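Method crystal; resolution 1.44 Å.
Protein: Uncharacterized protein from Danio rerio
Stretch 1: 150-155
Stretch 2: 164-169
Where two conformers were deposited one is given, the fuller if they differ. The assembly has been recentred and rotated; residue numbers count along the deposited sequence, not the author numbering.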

# COMPACT_ATOMS: atom_id res chain seq x y z
N PRO A 150 -30.58 -0.09 10.27
CA PRO A 150 -30.93 -1.51 10.38
C PRO A 150 -32.42 -1.79 10.51
O PRO A 150 -32.83 -2.93 10.31
N ASP A 151 -33.22 -0.77 10.83
CA ASP A 151 -34.67 -0.93 10.88
C ASP A 151 -35.28 -0.86 9.47
O ASP A 151 -36.50 -0.91 9.33
N GLY A 152 -34.43 -0.72 8.45
CA GLY A 152 -34.86 -0.79 7.07
C GLY A 152 -35.15 0.58 6.46
O GLY A 152 -35.44 0.69 5.27
N THR A 153 -35.10 1.62 7.28
CA THR A 153 -35.26 2.96 6.76
C THR A 153 -33.98 3.46 6.08
O THR A 153 -32.87 2.97 6.32
N VAL A 154 -34.17 4.45 5.22
CA VAL A 154 -33.12 5.19 4.58
C VAL A 154 -33.42 6.66 4.80
O VAL A 154 -34.52 7.13 4.49
N LYS A 155 -32.45 7.39 5.34
CA LYS A 155 -32.57 8.80 5.63
C LYS A 155 -31.62 9.62 4.77
O LYS A 155 -30.43 9.31 4.69
N GLU A 164 -35.34 13.58 4.54
CA GLU A 164 -36.34 12.67 4.04
C GLU A 164 -36.08 11.28 4.55
O GLU A 164 -34.96 10.78 4.43
N THR A 165 -37.06 10.67 5.16
CA THR A 165 -37.02 9.28 5.59
C THR A 165 -37.93 8.44 4.72
O THR A 165 -39.13 8.68 4.65
N GLN A 166 -37.33 7.46 4.06
CA GLN A 166 -38.05 6.47 3.29
C GLN A 166 -38.20 5.22 4.14
O GLN A 166 -37.20 4.62 4.59
N TYR A 167 -39.43 4.80 4.33
CA TYR A 167 -39.75 3.64 5.13
C TYR A 167 -39.79 2.40 4.27
O TYR A 167 -40.13 2.46 3.08
N PRO A 168 -39.44 1.25 4.86
CA PRO A 168 -39.45 -0.00 4.10
C PRO A 168 -40.86 -0.48 3.78
O PRO A 168 -41.82 -0.11 4.47
N THR A 169 -40.99 -1.30 2.74
CA THR A 169 -42.29 -1.82 2.34
C THR A 169 -42.76 -2.90 3.30
O THR A 169 -41.94 -3.55 3.96

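The most unusual feature of this contact is a single water that closes the pairing where the strand ladder gives out. It donates one hydrogen bond to Gly152 O at 2.8 Å and another to Gln166 O at 2.9 Å, joining two carbonyl oxygens that lie 4.4 Å apart, Gly152 O to Gln166 O, and have no proton to share between them. Gln166 O is already an acceptor in the ladder, so the water extends the network one step toward the loop.

The ladder itself is short. The end-to-end directions of the touching parts differ by 152°, and Val154 and Gln166 form an antiparallel hydrogen-bonded pair: Val154 N donates to Gln166 O at 3.1 Å with an N-H...O angle of 163°, and Gln166 N donates to Val154 O at 2.9 Å with an angle of 169°. Lys155 and Thr165 follow as a non-hydrogen-bonded pair, their CA atoms 4.5 Å apart, where CA-H...O contacts take over; Lys155 CA lies 3.3 Å from Glu164 O, and Thr165 CA 3.5 Å from Val154 O.

Side chains of the two pairs occupy opposite faces of the sheet. Val154, chi1 t, shares its face with Gln166, also chi1 t, but the glutamine turns at chi2 p and its end leads away from the first stretch. There Gln166 NE2 donates to Tyr167 O at 3.1 Å, a bond within its own stretch. On the other face Lys155 and Thr165, both chi1 m, lie side by side, with Lys155 CG 3.7 Å from Thr165 OG1, a packing distance to carbon.

Thr153 is buried, and of all the residues here it has the largest area covered by the other stretch. Its CA-to-CB bond points sideways, yet its methyl meets the second stretch: Thr153 CG2 is 3.7 Å from Tyr167 CD1, approaching the ring obliquely, and 3.9 Å from Pro168 CD, while Thr153 CB is 4.1 Å from Thr165 CG2. Tyr167, chi1 m, has its CA-to-CB bond directed away, so this ring contact is made without the residue pointing inward.

With chi1 p, the Thr153 hydroxyl serves a polar cluster within the first stretch. Thr153 OG1 donates to Asp151 OD1 at 2.7 Å, and Thr153 N donates to the same Asp151 OD1 at 3.0 Å and 163°, so one carboxylate oxygen, on a chi1 p side chain, ties down the turn. Lys155 NZ reaches back to Thr153 OG1 in a weak bond of 3.2 Å; two conformers were deposited for this lysine, so that bond describes the one given.

Pro168 is the residue of the second stretch whose CA-to-CB bond points toward the first. Its C-gamma endo ring packs on the turn's backbone, with Pro168 CB 3.7 Å from Gly152 O and Pro168 CG 3.8 Å from Asp151 O. An ideal CB on Gly152 would sit 3.1 Å from Pro168 CG, and phi/psi of 94/-6 would also jam it against the preceding carbonyl oxygen; the backbone angles alone call for glycine.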

# COMPACT_ATOMS: atom_id res chain seq x y z
CB PRO A 150 -30.16 -1.97 11.63
CG PRO A 150 -29.99 -0.72 12.44
CD PRO A 150 -29.80 0.38 11.44
CB ASP A 151 -35.31 0.11 11.82
CG ASP A 151 -35.24 1.54 11.31
OD1 ASP A 151 -34.63 1.79 10.25
OD2 ASP A 151 -35.80 2.44 11.98
CB THR A 153 -35.67 3.98 7.85
OG1 THR A 153 -34.66 4.06 8.85
CG2 THR A 153 -37.02 3.60 8.48
CB VAL A 154 -33.03 4.89 3.09
CG1 VAL A 154 -31.95 5.71 2.45
CG2 VAL A 154 -32.74 3.40 2.88
CB LYS A 155 -32.30 9.09 7.11
CG LYS A 155 -33.26 8.37 8.08
CD LYS A 155 -33.14 8.90 9.50
CE LYS A 155 -34.18 8.28 10.44
NZ LYS A 155 -34.09 6.79 10.50
CB GLU A 164 -36.36 12.64 2.52
CG GLU A 164 -36.76 13.95 1.90
CD GLU A 164 -37.17 13.83 0.45
OE1 GLU A 164 -37.28 12.68 -0.06
OE2 GLU A 164 -37.39 14.89 -0.18
CB THR A 165 -37.44 9.13 7.05
OG1 THR A 165 -36.60 9.95 7.88
CG2 THR A 165 -37.34 7.66 7.50
CB GLN A 166 -37.28 6.16 2.00
CG GLN A 166 -37.89 5.07 1.15
CD GLN A 166 -39.25 5.46 0.59
OE1 GLN A 166 -39.37 6.46 -0.12
NE2 GLN A 166 -40.26 4.68 0.90
CB TYR A 167 -41.09 3.88 5.84
CG TYR A 167 -40.99 4.98 6.86
CD1 TYR A 167 -40.48 4.72 8.12
CD2 TYR A 167 -41.32 6.28 6.54
CE1 TYR A 167 -40.35 5.73 9.05
CE2 TYR A 167 -41.20 7.29 7.47
CZ TYR A 167 -40.71 7.01 8.72
OH TYR A 167 -40.57 8.02 9.66
CB PRO A 168 -38.73 -0.98 5.04
CG PRO A 168 -38.94 -0.43 6.41
CD PRO A 168 -39.00 1.07 6.25
CB THR A 169 -42.23 -2.41 0.91
OG1 THR A 169 -41.26 -3.47 0.87
CG2 THR A 169 -41.86 -1.34 -0.10
O HOH W 1 -36.48 2.17 3.12